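Local coordinates for LPXTG cell wall surface protein (Streptococcus gordonii, PDB 4IGB) that is anchored to the streptococcal cell wall through its LPXTG sequence and probably takes part in adhesion, this piece being its N-terminal N1 and N2 domains, at residues Q37-N42 against P54-N59; D94-F99 against T165-Y170; G141-V146 against T266-F271; L195-Y200 against F259-T264. One frame throughout, in Å; residues are numbered along the deposited sequence.

Interaction 1: residues Q37-N42 against P54-N59; sequences QFHLSN and PGEMEN
His39 sits between Glu58 and Glu56, and each carboxylate takes one of its ring nitrogens. The setting is an antiparallel beta pairing in which strand 35-41 forms the edge of a six-stranded sheet of the N-terminal domain. ND1 of His39 donates to Glu58 OE1 at 2.9 Å, with the oxygen tilted somewhat from the ring plane. NE2 of His39 reaches the anti lone pair of Glu56 OE1, also at 2.9 Å, and here ring and carboxylate are nearly coplanar, 10° apart. An imidazole that donates from both nitrogens is probably cationic, a state that two carboxylates would stabilise. The outer oxygens extend the polar row: Glu58 OE2 accepts from Gln37 NE2 (2.9 Å), and Glu56 OE2 from Ser41 OG (2.6 Å). One water donates both to Glu56 OE2, at 2.8 Å, and to Asn42 OD1. The bend at chi2 of each glutamate, -58° in Glu56 and 62° in Glu58, turns its carboxylate back over the neighbouring strand. Behind Gln37, Lys31 holds the amide oxygen.

The opposite face is buried and mostly apolar. Leu40 and Met57 form a hydrogen-bonded pair there, and CB of Asn59 lies over the rim of the Phe38 ring, which also stacks on His150. The amide of Asn59 is held by Glu125.

Where the regular pairing ends, Asn42 and Gly55 bond twice. Gly55 suits its backbone angles because a CB would press against the preceding carbonyl. Asn42 N donates to Gly55 O, and Gly55 N returns a bond to Asn42 OD1 at 2.7 Å.

Interaction 2: residues D94-F99 against T165-Y170; sequences DAYLNF and TAEIRY
Arg169 lays its guanidinium flat on the ring of Tyr96, a cation-pi stack on one face of an antiparallel pairing within the eight-stranded sheet of the N-terminal domain. The planes are only 13° apart, and CZ of Arg169 stands 3.7 Å from the ring centroid, with NH2 over the middle of the ring. Tyr96 is well suited to this role, since its broad ring gives a flat cation both a pi face and apolar cover. The arginine chain bends at chi3 (-125°), which carries its head back across to the neighbouring strand. Glu167, two residues earlier on the same strand, steadies that head through a salt bridge, OE1 to NE at 3.1 Å, whose hydrogen bond is weak. Thr165 and Asn98 continue this polar, partly exposed side; Thr165 OG1 bonds to the side chain of Asn100, and Asn98 makes a weak bond to it.

The other side is compact and buried. Ala95 faces Ile168 and Leu97 faces Ala166 in non-hydrogen-bonded pairs, and strand 268-275 of the second sheet packs against them through Leu273 and Ile275, as in a beta sandwich. The small alanines probably allow the close approach of Leu273, while the branched residues beside them supply bulk. Between the faces, three hydrogen-bonded pairs, Asp94-Arg169, Tyr96-Glu167 and Asn98-Thr165, knit the backbones together with six bonds. Across the apolar side, Leu97 touches its partner through one branch, CD1 to Ala166 CB at 3.9 Å.

Interaction 3: residues G141-V146 against T266-F271; sequences GNVPYV and TCSAVF. With NA (sodium ion), chain V.
Asn142 and Cys267 join through two hydrogen bonds just where strand 137-141 ends beside strand 268-275, neighbours in the antiparallel six-stranded sheet of the N-terminal domain. From its backbone, Asn142 N donates to Cys267 O at 3.1 Å. The side chain then supplies the return bond. CB directs CG between the backbone N and the carbonyl carbon (chi1 66°), which swings the amide toward the other segment. CG comes within 4.2 Å of Thr266 CA, and OD1 accepts from Cys267 N at 3.0 Å, doing the work of a main-chain carbonyl. ND2 turns to the carbonyl oxygens of Phe158 and Thr264. An asparagine suits this buried place because its short amide can accept on one side and donate on the other.

Next to it, Gly141 and Ser268 form a non-hydrogen-bonded antiparallel pair with CA atoms only 3.8 Å apart. A CB on Gly141 would run into Ser268 CB and Cys267 O, so the absence of a side chain suits Gly141 to this place. Beyond Asn142, Val143 wedges its CG2 branch against the backbone of Cys267, tight at 3.4 Å from CA.

At their tips, Thr266 OG1 bonds to Glu46 and Ser268 OG to Glu139. The backbone of Ser268 has a further task: together with Asp186 and Glu197 it binds a sodium ion, and Ser268 O lies 2.9 Å from the metal.

Interaction 4: residues L195-Y200 against F259-T264; sequences LKETFY and FGYSST. With NA (sodium ion), chain V.
Glu197 OE2 is gripped from two directions, by the hydroxyl of Tyr261 and by a sodium ion, just before strand 198-202 starts, beside the end of its antiparallel neighbour 256-262 in the eight-stranded sheet of the N-terminal domain. Tyr261 OH donates to Glu197 OE2 in a bond modelled at 2.5 Å, unusually short, so its exact length should be read with caution, and the sodium lies 2.8 Å from that same oxygen. OE2 meets the tyrosine at the ring edge, with carboxylate and ring almost perpendicular (88°). The fully extended glutamate chain, CG anti to the backbone N at -176°, brings the acid this far. The backbone N-H groups of Asp188 and Ala189 hold its other oxygen, and Asp186 and Ser268 complete the protein ligands of the metal.

Further along, Tyr200 and Gly260 form a hydrogen-bonded pair with an aromatic ring over a glycine. Gly260 CA is 3.5 Å from the Tyr200 centroid, a CH-pi contact over the face, and any CB would strike the ring at CZ. The hydroxyl of Tyr200 reaches Asp161. On the other side, the Phe199 and Phe259 rings are near parallel but slid apart, with CE2 of Phe199 3.5 Å from CD1 of Phe259, filling the interior with apolar surface.

Toward the loops, Thr198 OG1 turns back to bond Lys196 O. One water joins the segments by donating to Lys196 O and Ser263 O and accepting from Ser262 OG at 2.7 Å.

How the interactions relate
From the N terminus, interaction 1 comes first and closes a short loop of 11 residues at the edge of the six-stranded sheet. Interaction 2 opens later and joins strands of the eight-stranded sheet across 65 residues. Interaction 3 starts inside that span and ends far beyond it, so the two cross along the chain, whereas interaction 4 is nested within the long loop that interaction 3 closes. In space, Tyr145 packs on Leu40, Met57 and Asn59, linking interactions 1 and 3. Ala166 touches Phe259 between interactions 2 and 4. Interactions 3 and 4 share the sodium ion, which thereby bridges the two sheets of the N-terminal domain.

Interaction 1: residues Q37-N42 against P54-N59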
# COMPACT_ATOMS: atom_id res chain seq x y z
N GLN D 37 1.60 -0.62 27.11
CA GLN D 37 1.93 -1.65 26.15
C GLN D 37 2.27 -2.96 26.84
O GLN D 37 3.05 -2.99 27.78
CB GLN D 37 3.13 -1.22 25.31
CG GLN D 37 3.78 -2.35 24.57
CD GLN D 37 5.06 -1.92 23.90
OE1 GLN D 37 5.49 -0.77 24.03
NE2 GLN D 37 5.68 -2.84 23.16
N PHE D 38 1.68 -4.05 26.37
CA PHE D 38 1.96 -5.34 26.97
C PHE D 38 1.68 -6.48 26.03
O PHE D 38 0.96 -6.33 25.04
CB PHE D 38 1.17 -5.50 28.27
CG PHE D 38 -0.31 -5.30 28.11
CD1 PHE D 38 -1.15 -6.38 27.89
CD2 PHE D 38 -0.87 -4.04 28.19
CE1 PHE D 38 -2.52 -6.20 27.75
CE2 PHE D 38 -2.23 -3.85 28.04
CZ PHE D 38 -3.05 -4.93 27.83
N HIS D 39 2.26 -7.63 26.34
CA HIS D 39 2.15 -8.81 25.51
C HIS D 39 1.05 -9.71 26.03
O HIS D 39 0.83 -9.82 27.23
CB HIS D 39 3.49 -9.56 25.50
CG HIS D 39 3.62 -10.55 24.38
ND1 HIS D 39 4.15 -10.23 23.16
CD2 HIS D 39 3.27 -11.86 24.31
CE1 HIS D 39 4.14 -11.29 22.38
NE2 HIS D 39 3.61 -12.30 23.05
N LEU D 40 0.33 -10.34 25.11
CA LEU D 40 -0.69 -11.30 25.47
C LEU D 40 -0.47 -12.56 24.65
O LEU D 40 -0.04 -12.50 23.50
CB LEU D 40 -2.10 -10.74 25.20
CG LEU D 40 -2.63 -9.59 26.05
CD1 LEU D 40 -3.90 -9.05 25.42
CD2 LEU D 40 -2.90 -10.03 27.48
N SER D 41 -0.77 -13.70 25.25
CA SER D 41 -0.61 -14.98 24.59
C SER D 41 -1.96 -15.71 24.61
O SER D 41 -2.47 -16.06 25.67
CB SER D 41 0.51 -15.77 25.29
OG SER D 41 0.65 -17.07 24.74
N ASN D 42 -2.54 -15.90 23.44
CA ASN D 42 -3.90 -16.41 23.31
C ASN D 42 -4.88 -15.57 24.12
O ASN D 42 -5.47 -16.06 25.09
CB ASN D 42 -3.99 -17.88 23.74
CG ASN D 42 -2.91 -18.74 23.11
OD1 ASN D 42 -2.56 -18.58 21.95
ND2 ASN D 42 -2.37 -19.66 23.90
N PRO D 54 -6.25 -18.27 19.78
CA PRO D 54 -4.83 -18.62 19.76
C PRO D 54 -4.01 -17.54 19.07
O PRO D 54 -4.52 -16.89 18.16
CB PRO D 54 -4.79 -19.91 18.92
CG PRO D 54 -6.19 -20.43 18.97
CD PRO D 54 -7.07 -19.22 19.01
N GLY D 55 -2.76 -17.35 19.52
CA GLY D 55 -1.86 -16.40 18.90
C GLY D 55 -1.16 -15.50 19.91
O GLY D 55 -1.70 -15.23 20.99
N GLU D 56 0.03 -15.04 19.56
CA GLU D 56 0.77 -14.07 20.36
C GLU D 56 0.43 -12.67 19.91
O GLU D 56 0.28 -12.41 18.71
CB GLU D 56 2.28 -14.31 20.23
CG GLU D 56 2.75 -15.67 20.72
CD GLU D 56 2.40 -15.92 22.19
OE1 GLU D 56 2.55 -14.98 23.01
OE2 GLU D 56 1.98 -17.04 22.52
N MET D 57 0.32 -11.74 20.86
CA MET D 57 -0.13 -10.39 20.55
C MET D 57 0.64 -9.33 21.33
O MET D 57 0.95 -9.52 22.50
CB MET D 57 -1.63 -10.26 20.84
CG MET D 57 -2.17 -8.82 20.86
SD MET D 57 -3.94 -8.69 21.28
CE MET D 57 -4.70 -9.30 19.76
N GLU D 58 0.96 -8.22 20.67
CA GLU D 58 1.47 -7.04 21.36
C GLU D 58 0.32 -6.05 21.41
O GLU D 58 -0.21 -5.64 20.39
CB GLU D 58 2.67 -6.46 20.62
CG GLU D 58 3.50 -5.50 21.45
CD GLU D 58 4.12 -6.13 22.68
OE1 GLU D 58 4.28 -7.37 22.74
OE2 GLU D 58 4.45 -5.37 23.62
N ASN D 59 -0.09 -5.68 22.62
CA ASN D 59 -1.31 -4.90 22.78
C ASN D 59 -1.01 -3.53 23.34
O ASN D 59 -0.11 -3.38 24.16
CB ASN D 59 -2.30 -5.63 23.69
CG ASN D 59 -3.70 -5.09 23.58
OD1 ASN D 59 -4.45 -5.08 24.55
ND2 ASN D 59 -4.08 -4.65 22.38
O HOH W 1 0.12 -18.56 21.10

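Interaction 2: residues D94-F99 against T165-Y170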
# COMPACT_ATOMS: atom_id res chain seq x y z
N ASP D 94 11.40 -1.15 4.72
CA ASP D 94 10.96 -1.03 6.10
C ASP D 94 9.61 -0.32 6.13
O ASP D 94 9.30 0.42 5.21
CB ASP D 94 11.93 -0.17 6.91
CG ASP D 94 13.32 -0.78 7.01
OD1 ASP D 94 13.45 -2.02 6.91
OD2 ASP D 94 14.27 0.02 7.21
N ALA D 95 8.84 -0.51 7.20
CA ALA D 95 7.62 0.27 7.39
C ALA D 95 7.68 1.15 8.64
O ALA D 95 8.22 0.75 9.67
CB ALA D 95 6.40 -0.64 7.46
N TYR D 96 7.12 2.34 8.53
CA TYR D 96 6.91 3.22 9.66
C TYR D 96 5.41 3.44 9.82
O TYR D 96 4.71 3.70 8.85
CB TYR D 96 7.67 4.54 9.45
CG TYR D 96 9.16 4.31 9.41
CD1 TYR D 96 9.78 3.89 8.24
CD2 TYR D 96 9.95 4.46 10.55
CE1 TYR D 96 11.13 3.66 8.19
CE2 TYR D 96 11.31 4.23 10.51
CZ TYR D 96 11.89 3.83 9.33
OH TYR D 96 13.23 3.58 9.26
N LEU D 97 4.94 3.30 11.06
CA LEU D 97 3.55 3.53 11.41
C LEU D 97 3.52 4.48 12.61
O LEU D 97 4.01 4.16 13.69
CB LEU D 97 2.83 2.22 11.74
CG LEU D 97 1.30 2.21 11.88
CD1 LEU D 97 0.60 2.54 10.57
CD2 LEU D 97 0.83 0.86 12.41
N ASN D 98 2.95 5.65 12.40
CA ASN D 98 2.94 6.67 13.43
C ASN D 98 1.53 7.12 13.73
O ASN D 98 0.82 7.60 12.84
CB ASN D 98 3.81 7.85 13.00
CG ASN D 98 3.86 8.94 14.06
OD1 ASN D 98 4.54 8.79 15.08
ND2 ASN D 98 3.15 10.03 13.82
N PHE D 99 1.12 6.93 14.98
CA PHE D 99 -0.14 7.47 15.48
C PHE D 99 0.03 8.95 15.83
O PHE D 99 0.48 9.32 16.92
CB PHE D 99 -0.61 6.68 16.69
CG PHE D 99 -1.13 5.33 16.35
CD1 PHE D 99 -0.26 4.29 16.05
CD2 PHE D 99 -2.50 5.10 16.28
CE1 PHE D 99 -0.74 3.05 15.72
CE2 PHE D 99 -2.98 3.85 15.95
CZ PHE D 99 -2.10 2.82 15.66
N THR D 165 -0.29 7.67 10.19
CA THR D 165 0.48 7.81 8.96
C THR D 165 1.32 6.55 8.77
O THR D 165 2.01 6.12 9.69
CB THR D 165 1.39 9.06 8.97
OG1 THR D 165 0.58 10.24 9.07
CG2 THR D 165 2.18 9.14 7.68
N ALA D 166 1.21 5.96 7.59
CA ALA D 166 1.95 4.76 7.27
C ALA D 166 2.89 5.09 6.13
O ALA D 166 2.54 5.84 5.23
CB ALA D 166 0.99 3.63 6.86
N GLU D 167 4.10 4.56 6.18
CA GLU D 167 5.12 4.87 5.19
C GLU D 167 5.96 3.64 4.97
O GLU D 167 6.27 2.93 5.91
CB GLU D 167 6.04 6.00 5.67
CG GLU D 167 6.95 6.55 4.59
CD GLU D 167 7.99 7.52 5.12
OE1 GLU D 167 8.16 7.59 6.36
OE2 GLU D 167 8.63 8.23 4.31
N ILE D 168 6.32 3.37 3.72
CA ILE D 168 7.33 2.36 3.44
C ILE D 168 8.56 3.06 2.89
O ILE D 168 8.43 4.07 2.19
CB ILE D 168 6.82 1.30 2.47
CG1 ILE D 168 6.28 1.94 1.19
CG2 ILE D 168 5.73 0.47 3.14
CD1 ILE D 168 5.68 0.89 0.20
N ARG D 169 9.73 2.54 3.22
CA ARG D 169 11.00 3.13 2.83
C ARG D 169 12.03 2.07 2.49
O ARG D 169 12.09 1.03 3.14
CB ARG D 169 11.57 3.97 3.97
CG ARG D 169 10.91 5.30 4.20
CD ARG D 169 11.79 6.15 5.11
NE ARG D 169 11.05 6.60 6.29
CZ ARG D 169 11.62 7.06 7.41
NH1 ARG D 169 12.94 7.14 7.51
NH2 ARG D 169 10.85 7.44 8.42
N TYR D 170 12.84 2.34 1.47
CA TYR D 170 14.03 1.53 1.27
C TYR D 170 14.94 1.70 2.49
O TYR D 170 15.29 2.82 2.85
CB TYR D 170 14.77 1.98 -0.00
CG TYR D 170 14.07 1.61 -1.29
CD1 TYR D 170 13.61 0.31 -1.52
CD2 TYR D 170 13.85 2.56 -2.28
CE1 TYR D 170 12.97 -0.02 -2.70
CE2 TYR D 170 13.21 2.23 -3.47
CZ TYR D 170 12.77 0.94 -3.67
OH TYR D 170 12.13 0.62 -4.85

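Interaction 3: residues G141-V146 against T266-F271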
# COMPACT_ATOMS: atom_id res chain seq x y z
N GLY D 141 -8.76 -0.20 16.97
CA GLY D 141 -10.10 -0.32 17.50
C GLY D 141 -10.12 -0.31 19.02
O GLY D 141 -9.07 -0.24 19.66
N ASN D 142 -11.31 -0.41 19.59
CA ASN D 142 -11.47 -0.29 21.03
C ASN D 142 -12.08 -1.54 21.65
O ASN D 142 -12.64 -1.50 22.74
CB ASN D 142 -12.31 0.94 21.37
CG ASN D 142 -13.75 0.82 20.89
OD1 ASN D 142 -14.09 -0.08 20.12
ND2 ASN D 142 -14.61 1.72 21.35
N VAL D 143 -11.97 -2.66 20.95
CA VAL D 143 -12.39 -3.93 21.52
C VAL D 143 -11.21 -4.46 22.31
O VAL D 143 -10.15 -4.71 21.75
CB VAL D 143 -12.77 -4.95 20.42
CG1 VAL D 143 -13.32 -6.22 21.05
CG2 VAL D 143 -13.81 -4.34 19.49
N PRO D 144 -11.37 -4.63 23.63
CA PRO D 144 -10.23 -5.04 24.46
C PRO D 144 -9.76 -6.44 24.16
O PRO D 144 -10.55 -7.32 23.80
CB PRO D 144 -10.79 -4.98 25.88
CG PRO D 144 -11.95 -4.08 25.80
CD PRO D 144 -12.55 -4.32 24.45
N TYR D 145 -8.45 -6.65 24.30
CA TYR D 145 -7.90 -7.99 24.39
C TYR D 145 -7.33 -8.12 25.80
O TYR D 145 -6.56 -7.28 26.23
CB TYR D 145 -6.83 -8.21 23.34
CG TYR D 145 -7.42 -8.25 21.95
CD1 TYR D 145 -8.06 -9.39 21.49
CD2 TYR D 145 -7.34 -7.15 21.10
CE1 TYR D 145 -8.62 -9.45 20.23
CE2 TYR D 145 -7.89 -7.20 19.81
CZ TYR D 145 -8.53 -8.36 19.40
OH TYR D 145 -9.10 -8.46 18.15
N VAL D 146 -7.74 -9.17 26.51
CA VAL D 146 -7.39 -9.30 27.92
C VAL D 146 -6.98 -10.71 28.36
O VAL D 146 -7.28 -11.71 27.70
CB VAL D 146 -8.53 -8.81 28.84
CG1 VAL D 146 -8.92 -7.37 28.48
CG2 VAL D 146 -9.74 -9.73 28.73
N THR D 266 -17.85 -0.47 20.31
CA THR D 266 -17.04 -1.68 20.36
C THR D 266 -16.78 -2.29 18.97
O THR D 266 -17.55 -3.13 18.50
CB THR D 266 -17.67 -2.73 21.31
OG1 THR D 266 -16.89 -3.94 21.30
CG2 THR D 266 -19.10 -3.05 20.91
N CYS D 267 -15.72 -1.85 18.30
CA CYS D 267 -15.32 -2.50 17.05
C CYS D 267 -13.86 -2.20 16.70
O CYS D 267 -13.22 -1.33 17.28
CB CYS D 267 -16.24 -2.11 15.89
SG CYS D 267 -15.92 -0.47 15.19
N SER D 268 -13.34 -2.94 15.72
CA SER D 268 -11.98 -2.74 15.29
C SER D 268 -11.86 -3.22 13.85
O SER D 268 -12.67 -4.03 13.40
CB SER D 268 -11.02 -3.54 16.17
OG SER D 268 -11.23 -4.94 16.01
N ALA D 269 -10.85 -2.71 13.15
CA ALA D 269 -10.55 -3.17 11.81
C ALA D 269 -9.12 -3.67 11.76
O ALA D 269 -8.30 -3.32 12.62
CB ALA D 269 -10.76 -2.05 10.82
N VAL D 270 -8.82 -4.49 10.76
CA VAL D 270 -7.50 -5.08 10.62
C VAL D 270 -6.91 -4.62 9.30
O VAL D 270 -7.63 -4.51 8.32
CB VAL D 270 -7.61 -6.62 10.66
CG1 VAL D 270 -6.26 -7.26 10.48
CG2 VAL D 270 -8.23 -7.04 11.98
N PHE D 271 -5.62 -4.32 9.29
CA PHE D 271 -4.98 -3.74 8.12
C PHE D 271 -3.64 -4.38 7.84
O PHE D 271 -2.95 -4.82 8.75
CB PHE D 271 -4.73 -2.24 8.29
CG PHE D 271 -5.94 -1.45 8.71
CD1 PHE D 271 -6.71 -0.78 7.77
CD2 PHE D 271 -6.28 -1.35 10.05
CE1 PHE D 271 -7.81 -0.04 8.16
CE2 PHE D 271 -7.37 -0.61 10.45
CZ PHE D 271 -8.14 0.04 9.51
NA NA V . -14.70 -4.26 11.33

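Interaction 4: residues L195-Y200 against F259-T264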
# COMPACT_ATOMS: atom_id res chain seq x y z
N LEU D 195 -23.58 4.93 15.97
CA LEU D 195 -22.19 5.23 15.64
C LEU D 195 -21.84 4.30 14.49
O LEU D 195 -22.28 3.15 14.48
CB LEU D 195 -21.27 4.95 16.83
CG LEU D 195 -21.25 5.91 18.02
CD1 LEU D 195 -20.12 5.54 18.98
CD2 LEU D 195 -21.10 7.37 17.56
N LYS D 196 -21.06 4.78 13.53
CA LYS D 196 -20.70 3.99 12.37
C LYS D 196 -19.19 3.85 12.21
O LYS D 196 -18.47 4.84 12.20
CB LYS D 196 -21.30 4.62 11.11
CG LYS D 196 -22.82 4.68 11.12
CD LYS D 196 -23.35 5.86 10.32
CE LYS D 196 -24.87 5.79 10.20
NZ LYS D 196 -25.42 6.98 9.50
N GLU D 197 -18.73 2.61 12.07
CA GLU D 197 -17.34 2.34 11.79
C GLU D 197 -16.91 3.07 10.51
O GLU D 197 -17.63 3.07 9.51
CB GLU D 197 -17.12 0.84 11.65
CG GLU D 197 -15.67 0.46 11.46
CD GLU D 197 -15.47 -1.04 11.37
OE1 GLU D 197 -16.48 -1.76 11.20
OE2 GLU D 197 -14.31 -1.49 11.47
N THR D 198 -15.75 3.71 10.56
CA THR D 198 -15.37 4.63 9.51
C THR D 198 -13.89 4.56 9.22
O THR D 198 -13.08 4.57 10.13
CB THR D 198 -15.71 6.07 9.91
OG1 THR D 198 -17.11 6.16 10.17
CG2 THR D 198 -15.34 7.07 8.81
N PHE D 199 -13.54 4.47 7.94
CA PHE D 199 -12.15 4.54 7.52
C PHE D 199 -11.99 5.80 6.72
O PHE D 199 -12.87 6.14 5.93
CB PHE D 199 -11.77 3.35 6.66
CG PHE D 199 -10.38 3.44 6.10
CD1 PHE D 199 -10.16 3.97 4.83
CD2 PHE D 199 -9.28 3.00 6.84
CE1 PHE D 199 -8.88 4.06 4.31
CE2 PHE D 199 -8.00 3.08 6.33
CZ PHE D 199 -7.79 3.61 5.06
N TYR D 200 -10.89 6.51 6.91
CA TYR D 200 -10.68 7.72 6.12
C TYR D 200 -9.25 7.98 5.73
O TYR D 200 -8.31 7.38 6.27
CB TYR D 200 -11.28 8.95 6.80
CG TYR D 200 -10.69 9.36 8.14
CD1 TYR D 200 -9.61 10.24 8.22
CD2 TYR D 200 -11.26 8.91 9.33
CE1 TYR D 200 -9.10 10.65 9.45
CE2 TYR D 200 -10.75 9.31 10.56
CZ TYR D 200 -9.68 10.18 10.61
OH TYR D 200 -9.19 10.56 11.84
N PHE D 259 -3.95 8.07 6.94
CA PHE D 259 -5.31 7.56 7.06
C PHE D 259 -5.83 7.67 8.48
O PHE D 259 -5.10 8.07 9.40
CB PHE D 259 -5.40 6.10 6.59
CG PHE D 259 -4.72 5.12 7.50
CD1 PHE D 259 -5.46 4.37 8.41
CD2 PHE D 259 -3.36 4.92 7.43
CE1 PHE D 259 -4.83 3.45 9.25
CE2 PHE D 259 -2.72 4.01 8.27
CZ PHE D 259 -3.47 3.27 9.18
N GLY D 260 -7.09 7.33 8.67
CA GLY D 260 -7.71 7.41 9.96
C GLY D 260 -8.79 6.37 10.08
O GLY D 260 -9.22 5.78 9.08
N TYR D 261 -9.23 6.14 11.31
CA TYR D 261 -10.19 5.10 11.61
C TYR D 261 -10.93 5.48 12.87
O TYR D 261 -10.32 5.84 13.88
CB TYR D 261 -9.48 3.77 11.83
CG TYR D 261 -10.43 2.66 12.23
CD1 TYR D 261 -10.70 2.39 13.57
CD2 TYR D 261 -11.09 1.90 11.27
CE1 TYR D 261 -11.57 1.37 13.94
CE2 TYR D 261 -11.96 0.88 11.63
CZ TYR D 261 -12.20 0.62 12.96
OH TYR D 261 -13.07 -0.38 13.33
N SER D 262 -12.26 5.42 12.81
CA SER D 262 -13.05 5.63 14.02
C SER D 262 -13.95 4.43 14.28
O SER D 262 -14.41 3.77 13.35
CB SER D 262 -13.84 6.94 13.97
OG SER D 262 -14.71 6.99 12.86
N SER D 263 -14.19 4.16 15.55
CA SER D 263 -14.91 2.96 15.93
C SER D 263 -16.33 3.29 16.37
O SER D 263 -16.78 4.43 16.35
CB SER D 263 -14.19 2.27 17.08
OG SER D 263 -14.33 3.03 18.27
N THR D 264 -17.04 2.25 16.76
CA THR D 264 -18.30 2.40 17.45
C THR D 264 -17.97 2.22 18.93
O THR D 264 -16.80 2.30 19.31
CB THR D 264 -19.26 1.31 17.02
OG1 THR D 264 -18.71 0.05 17.39
CG2 THR D 264 -19.46 1.32 15.50
NA NA V . -14.70 -4.26 11.33
O HOH W 2 -16.89 6.15 14.28